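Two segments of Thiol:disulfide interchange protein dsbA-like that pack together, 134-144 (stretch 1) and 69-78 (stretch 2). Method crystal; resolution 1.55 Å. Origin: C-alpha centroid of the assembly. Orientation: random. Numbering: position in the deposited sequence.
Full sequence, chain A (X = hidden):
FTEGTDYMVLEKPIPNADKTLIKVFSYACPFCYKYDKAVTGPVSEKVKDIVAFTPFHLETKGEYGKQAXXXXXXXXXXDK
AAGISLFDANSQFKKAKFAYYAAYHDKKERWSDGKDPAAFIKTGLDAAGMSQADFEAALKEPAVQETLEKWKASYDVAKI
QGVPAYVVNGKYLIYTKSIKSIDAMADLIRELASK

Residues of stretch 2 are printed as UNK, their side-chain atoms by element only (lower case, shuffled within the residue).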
ATOM      1  N   ASP A 134     -16.579  -7.666 -13.300  1.00 12.23           N
ATOM      2  CA  ASP A 134     -15.355  -8.424 -13.015  1.00 12.71           C
ATOM      3  C   ASP A 134     -14.842  -8.193 -11.597  1.00 12.36           C
ATOM      4  O   ASP A 134     -14.419  -9.135 -10.924  1.00 12.55           O
ATOM      5  CB  ASP A 134     -14.261  -8.113 -14.034  1.00 13.24           C
ATOM      6  CG  ASP A 134     -14.491  -8.797 -15.369  1.00 15.10           C
ATOM      7  OD1 ASP A 134     -15.509  -9.505 -15.526  1.00 17.91           O
ATOM      8  OD2 ASP A 134     -13.637  -8.633 -16.257  1.00 16.94           O
ATOM      9  N   PHE A 135     -14.892  -6.941 -11.148  1.00 11.81           N
ATOM     10  CA  PHE A 135     -14.518  -6.598  -9.778  1.00 11.62           C
ATOM     11  C   PHE A 135     -15.383  -7.350  -8.761  1.00 12.27           C
ATOM     12  O   PHE A 135     -14.872  -7.926  -7.793  1.00 12.37           O
ATOM     13  CB  PHE A 135     -14.626  -5.083  -9.575  1.00 11.04           C
ATOM     14  CG  PHE A 135     -14.643  -4.660  -8.134  1.00  9.77           C
ATOM     15  CD1 PHE A 135     -13.487  -4.727  -7.361  1.00  9.62           C
ATOM     16  CD2 PHE A 135     -15.820  -4.193  -7.543  1.00  9.76           C
ATOM     17  CE1 PHE A 135     -13.498  -4.335  -6.020  1.00  9.34           C
ATOM     18  CE2 PHE A 135     -15.841  -3.801  -6.201  1.00 10.52           C
ATOM     19  CZ  PHE A 135     -14.670  -3.877  -5.442  1.00 10.20           C
ATOM     20  N   GLU A 136     -16.693  -7.356  -8.982  1.00 12.61           N
ATOM     21  CA  GLU A 136     -17.597  -7.997  -8.035  1.00 13.72           C
ATOM     22  C   GLU A 136     -17.330  -9.499  -7.928  1.00 13.76           C
ATOM     23  O   GLU A 136     -17.313 -10.055  -6.829  1.00 14.18           O
ATOM     24  CB  GLU A 136     -19.053  -7.693  -8.387  1.00 13.96           C
ATOM     25  CG  GLU A 136     -19.415  -6.235  -8.130  1.00 16.48           C
ATOM     26  CD  GLU A 136     -20.797  -5.852  -8.632  1.00 20.14           C
ATOM     27  OE1 GLU A 136     -21.510  -6.723  -9.183  1.00 23.12           O
ATOM     28  OE2 GLU A 136     -21.170  -4.668  -8.477  1.00 20.92           O
ATOM     29  N   ALA A 137     -17.084 -10.135  -9.069  1.00 13.95           N
ATOM     30  CA  ALA A 137     -16.729 -11.552  -9.109  1.00 14.23           C
ATOM     31  C   ALA A 137     -15.410 -11.821  -8.380  1.00 14.39           C
ATOM     32  O   ALA A 137     -15.319 -12.757  -7.585  1.00 14.68           O
ATOM     33  CB  ALA A 137     -16.652 -12.034 -10.554  1.00 14.39           C
ATOM     34  N   ALA A 138     -14.404 -10.986  -8.640  1.00 14.06           N
ATOM     35  CA  ALA A 138     -13.060 -11.176  -8.082  1.00 14.10           C
ATOM     36  C   ALA A 138     -13.019 -10.974  -6.572  1.00 14.18           C
ATOM     37  O   ALA A 138     -12.247 -11.630  -5.867  1.00 13.77           O
ATOM     38  CB  ALA A 138     -12.070 -10.242  -8.764  1.00 13.89           C
ATOM     39  N   LEU A 139     -13.859 -10.070  -6.083  1.00 14.59           N
ATOM     40  CA  LEU A 139     -13.914  -9.751  -4.667  1.00 15.44           C
ATOM     41  C   LEU A 139     -14.355 -10.963  -3.840  1.00 16.21           C
ATOM     42  O   LEU A 139     -13.974 -11.089  -2.680  1.00 16.84           O
ATOM     43  CB  LEU A 139     -14.840  -8.552  -4.445  1.00 15.49           C
ATOM     44  CG  LEU A 139     -14.996  -7.973  -3.040  1.00 15.26           C
ATOM     45  CD1 LEU A 139     -13.659  -7.516  -2.478  1.00 15.01           C
ATOM     46  CD2 LEU A 139     -15.992  -6.834  -3.073  1.00 15.34           C
ATOM     47  N   LYS A 140     -15.116 -11.869  -4.459  1.00 16.83           N
ATOM     48  CA  LYS A 140     -15.617 -13.065  -3.773  1.00 18.02           C
ATOM     49  C   LYS A 140     -14.558 -14.149  -3.581  1.00 18.11           C
ATOM     50  O   LYS A 140     -14.759 -15.074  -2.782  1.00 18.69           O
ATOM     51  CB  LYS A 140     -16.813 -13.663  -4.528  1.00 18.38           C
ATOM     52  CG  LYS A 140     -18.063 -12.809  -4.523  1.00 20.86           C
ATOM     53  CD  LYS A 140     -19.111 -13.411  -5.445  1.00 24.11           C
ATOM     54  CE  LYS A 140     -20.260 -12.449  -5.676  1.00 26.14           C
ATOM     55  NZ  LYS A 140     -21.212 -12.973  -6.702  1.00 28.37           N
ATOM     56  N   GLU A 141     -13.444 -14.045  -4.306  1.00 17.77           N
ATOM     57  CA  GLU A 141     -12.412 -15.088  -4.311  1.00 17.67           C
ATOM     58  C   GLU A 141     -11.647 -15.169  -2.986  1.00 17.19           C
ATOM     59  O   GLU A 141     -11.334 -14.136  -2.384  1.00 16.11           O
ATOM     60  CB  GLU A 141     -11.440 -14.894  -5.477  1.00 18.31           C
ATOM     61  CG  GLU A 141     -12.093 -14.987  -6.858  1.00 20.04           C
ATOM     62  CD  GLU A 141     -12.517 -16.396  -7.218  0.70 22.31           C
ATOM     63  OE1 GLU A 141     -11.637 -17.279  -7.307  0.70 24.62           O
ATOM     64  OE2 GLU A 141     -13.730 -16.620  -7.421  0.70 23.74           O
ATOM     65  N   PRO A 142     -11.357 -16.404  -2.521  1.00 17.24           N
ATOM     66  CA  PRO A 142     -10.638 -16.616  -1.272  1.00 17.06           C
ATOM     67  C   PRO A 142      -9.331 -15.836  -1.144  1.00 16.44           C
ATOM     68  O   PRO A 142      -9.072 -15.291  -0.077  1.00 16.92           O
ATOM     69  CB  PRO A 142     -10.361 -18.123  -1.274  1.00 17.20           C
ATOM     70  CG  PRO A 142     -11.479 -18.682  -2.058  1.00 18.13           C
ATOM     71  CD  PRO A 142     -11.731 -17.685  -3.150  1.00 17.63           C
ATOM     72  N   ALA A 143      -8.526 -15.767  -2.207  1.00 15.67           N
ATOM     73  CA  ALA A 143      -7.240 -15.053  -2.140  1.00 15.02           C
ATOM     74  C   ALA A 143      -7.426 -13.563  -1.844  1.00 14.14           C
ATOM     75  O   ALA A 143      -6.656 -12.971  -1.080  1.00 14.30           O
ATOM     76  CB  ALA A 143      -6.432 -15.254  -3.413  1.00 15.28           C
ATOM     77  N   VAL A 144      -8.450 -12.967  -2.448  1.00 12.88           N
ATOM     78  CA  VAL A 144      -8.760 -11.558  -2.223  1.00 12.08           C
ATOM     79  C   VAL A 144      -9.239 -11.337  -0.785  1.00 11.85           C
ATOM     80  O   VAL A 144      -8.784 -10.417  -0.093  1.00 11.22           O
ATOM     81  CB  VAL A 144      -9.791 -11.050  -3.247  1.00 11.93           C
ATOM     82  CG1 VAL A 144     -10.285  -9.654  -2.873  1.00 11.37           C
ATOM     83  CG2 VAL A 144      -9.172 -11.055  -4.651  1.00 11.96           C
ATOM     84  N   UNK A  69      -9.745  -0.491  -0.101  1.00  7.17           N
ATOM     85  CA  UNK A  69      -9.130  -1.780   0.222  1.00  7.40           C
ATOM     86  C   UNK A  69      -9.608  -2.896  -0.710  1.00  7.59           C
ATOM     87  O   UNK A  69      -8.801  -3.684  -1.200  1.00  7.72           O
ATOM     88  c   UNK A  69      -9.379  -2.161   1.682  1.00  7.36           C
ATOM     89  o   UNK A  69      -8.582  -1.360   2.539  1.00  9.19           O
ATOM     90  N   UNK A  70     -10.915  -2.953  -0.964  1.00  7.44           N
ATOM     91  CA  UNK A  70     -11.473  -3.964  -1.869  1.00  8.16           C
ATOM     92  C   UNK A  70     -10.895  -3.843  -3.270  1.00  7.76           C
ATOM     93  O   UNK A  70     -10.457  -4.835  -3.861  1.00  7.57           O
ATOM     94  c   UNK A  70     -12.990  -3.853  -1.933  1.00  8.63           C
ATOM     95  c   UNK A  70     -13.679  -4.170  -0.613  1.00 10.72           C
ATOM     96  o   UNK A  70     -15.897  -4.727   0.042  1.00 19.86           O
ATOM     97  o   UNK A  70     -15.663  -3.131  -1.456  1.00 17.90           O
ATOM     98  c   UNK A  70     -15.187  -3.995  -0.683  1.00 16.12           C
ATOM     99  N   UNK A  71     -10.879  -2.623  -3.798  1.00  7.69           N
ATOM    100  CA  UNK A  71     -10.366  -2.409  -5.152  1.00  7.54           C
ATOM    101  C   UNK A  71      -8.892  -2.812  -5.213  1.00  7.60           C
ATOM    102  O   UNK A  71      -8.480  -3.555  -6.102  1.00  8.17           O
ATOM    103  c   UNK A  71      -9.829  -0.660  -6.896  1.00  8.48           C
ATOM    104  c   UNK A  71     -10.588  -0.949  -5.613  1.00  7.47           C
ATOM    105  c   UNK A  71     -12.090  -0.667  -5.797  1.00  9.18           C
ATOM    106  N   UNK A  72      -8.103  -2.344  -4.248  1.00  7.83           N
ATOM    107  CA  UNK A  72      -6.674  -2.652  -4.246  1.00  7.35           C
ATOM    108  C   UNK A  72      -6.389  -4.139  -4.061  1.00  7.89           C
ATOM    109  O   UNK A  72      -5.499  -4.667  -4.721  1.00  8.58           O
ATOM    110  c   UNK A  72      -5.913   0.497  -2.288  1.00  7.63           C
ATOM    111  c   UNK A  72      -5.957   2.441  -3.717  1.00  7.18           C
ATOM    112  c   UNK A  72      -5.922  -1.845  -3.184  1.00  7.60           C
ATOM    113  c   UNK A  72      -5.976   0.218  -4.674  1.00  7.35           C
ATOM    114  c   UNK A  72      -5.998   1.605  -4.839  1.00  7.57           C
ATOM    115  c   UNK A  72      -5.955  -0.348  -3.392  1.00  6.97           C
ATOM    116  c   UNK A  72      -5.926   1.886  -2.446  1.00  8.46           C
ATOM    117  N   UNK A  73      -7.141  -4.807  -3.179  1.00  7.92           N
ATOM    118  CA  UNK A  73      -6.954  -6.246  -2.958  1.00  8.01           C
ATOM    119  C   UNK A  73      -7.247  -7.023  -4.234  1.00  8.69           C
ATOM    120  O   UNK A  73      -6.512  -7.948  -4.601  1.00  9.05           O
ATOM    121  c   UNK A  73      -7.828  -6.750  -1.808  1.00  8.76           C
ATOM    122  N   UNK A  74      -8.316  -6.640  -4.922  1.00  8.45           N
ATOM    123  CA  UNK A  74      -8.654  -7.301  -6.188  1.00  8.42           C
ATOM    124  C   UNK A  74      -7.532  -7.094  -7.205  1.00  8.86           C
ATOM    125  O   UNK A  74      -7.048  -8.051  -7.817  1.00  9.67           O
ATOM    126  c   UNK A  74     -10.011  -6.819  -6.737  1.00  8.37           C
ATOM    127  c   UNK A  74     -11.150  -7.434  -5.922  1.00  8.06           C
ATOM    128  c   UNK A  74     -10.155  -7.164  -8.221  1.00  7.91           C
ATOM    129  N   UNK A  75      -7.084  -5.852  -7.355  1.00  9.02           N
ATOM    130  CA  UNK A  75      -6.138  -5.544  -8.426  1.00  9.36           C
ATOM    131  C   UNK A  75      -4.735  -6.069  -8.156  1.00  9.73           C
ATOM    132  O   UNK A  75      -4.063  -6.509  -9.084  1.00  9.83           O
ATOM    133  c   UNK A  75      -7.446  -1.999  -9.367  1.00 10.91           C
ATOM    134  c   UNK A  75      -7.490  -3.504  -9.221  1.00  9.60           C
ATOM    135  c   UNK A  75      -7.974  -4.169 -10.526  1.00  9.86           C
ATOM    136  c   UNK A  75      -6.133  -4.047  -8.748  1.00  9.46           C
ATOM    137  N   UNK A  76      -4.309  -6.045  -6.894  1.00  9.90           N
ATOM    138  CA  UNK A  76      -3.011  -6.631  -6.520  1.00 10.63           C
ATOM    139  C   UNK A  76      -2.993  -8.123  -6.810  1.00 11.34           C
ATOM    140  O   UNK A  76      -2.036  -8.636  -7.379  1.00 11.76           O
ATOM    141  c   UNK A  76      -1.482  -7.260  -4.586  1.00 11.73           C
ATOM    142  c   UNK A  76      -2.636  -6.351  -5.040  1.00 10.64           C
ATOM    143  c   UNK A  76      -2.202  -4.900  -4.901  1.00 11.28           C
ATOM    144  c   UNK A  76      -2.127  -4.415  -3.463  1.00 10.46           C
ATOM    145  N   UNK A  77      -4.057  -8.814  -6.427  1.00 12.08           N
ATOM    146  CA  UNK A  77      -4.149 -10.247  -6.708  1.00 13.00           C
ATOM    147  C   UNK A  77      -4.156 -10.567  -8.200  1.00 13.51           C
ATOM    148  O   UNK A  77      -3.504 -11.518  -8.633  1.00 13.70           O
ATOM    149  o   UNK A  77      -4.295 -12.207  -4.251  1.00 17.32           O
ATOM    150  c   UNK A  77      -4.967 -11.201  -4.519  1.00 14.74           C
ATOM    151  n   UNK A  77      -5.385 -10.348  -3.584  1.00 14.67           N
ATOM    152  c   UNK A  77      -5.324 -10.867  -5.962  1.00 13.31           C
ATOM    153  N   UNK A  78      -4.858  -9.753  -8.982  1.00 13.50           N
ATOM    154  CA  UNK A  78      -4.850  -9.906 -10.432  1.00 14.10           C
ATOM    155  C   UNK A  78      -3.446  -9.684 -11.009  1.00 14.41           C
ATOM    156  O   UNK A  78      -2.953 -10.522 -11.772  1.00 14.20           O
ATOM    157  n   UNK A  78      -6.804  -8.451 -15.431  1.00 20.44           N
ATOM    158  c   UNK A  78      -6.188  -9.352 -12.515  1.00 16.45           C
ATOM    159  c   UNK A  78      -5.872  -8.981 -11.083  1.00 14.18           C
ATOM    160  c   UNK A  78      -7.766  -8.954 -14.426  1.00 19.76           C
ATOM    161  c   UNK A  78      -7.371  -8.556 -13.013  1.00 18.56           C
TER

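Position 69 carries one carbon and then one oxygen, buried and out of reach of stretch 1. This is serine, S69, small enough for the place, its buried hydroxyl satisfied by a hydrogen bond elsewhere in the structure.

Three carbons in a row, the third bearing two oxygens, mark position 70. The first carbon lies 3.9 Å from CZ of F135, and one oxygen lies 3.8 Å from CD2 of L139. The carboxylate at the end of this chain makes it glutamate, E70. Its aliphatic part packs beside F135; OE2 merely touches L139, and partial exposure lets the charge meet solvent.

At position 71 one carbon carries two others, and one of these branches stands 3.9 Å from CE1 of F135. The beta-branched pattern is that of valine, V71, compact and apolar as a buried place beside a ring requires.

Next, at 72, comes one carbon and then a six-carbon ring without oxygen; its CA-to-CB bond points away from stretch 1, which it does not touch. It is phenylalanine, F72, an apolar ring buried off this contact.

A single side-chain carbon at position 73 meets CG1 of V144 at 4.0 Å. It is alanine, A73. Here the backbones come close, with 5.7 Å between CA of A73 and CA of V144, and a lone methyl fits that narrow spacing.

Position 74 again shows one carbon carrying two. One branch lies 3.7 Å from CB of A138; the other lies 3.9 Å from both CD1 of F135 and CG1 of V144. This is valine, V74, whose short branched side chain fills a hole formed by F135, A138, L139 and V144.

Neither 75, four carbons forked at the second, nor 76, four forked at the first with one arm two carbons long, touches stretch 1: they are leucine, L75, apolar and buried off this contact, and isoleucine, I76, apolar and partly exposed.

Two carbons, the second bearing one oxygen and one nitrogen, form position 77; the nitrogen lies 3.8 Å from CA of V144 and the oxygen 3.8 Å from CB of A143. The amide is asparagine, N77. Its ND2 donates a hydrogen bond to O of A73 (2.8 Å), so it packs against stretch 1 with that donor satisfied.

Last, 78 has four carbons in a row ending in nitrogen, without contact to stretch 1: lysine, K78, its charge suited to exposure and NZ hydrogen-bonded elsewhere.

Helices 134-139 and 69-78 cross at 83°, their axes 9.6 Å apart at closest approach; from helix 142-144, A143 reaches N77, and V144 reaches A73, V74 and N77. No hydrogen bond joins the stretches; apolar packing centred on V74 carries the contact, with E70 and N77 extending it along the helix.

Stretch 2, residues 69-78: SEVFAVLINK
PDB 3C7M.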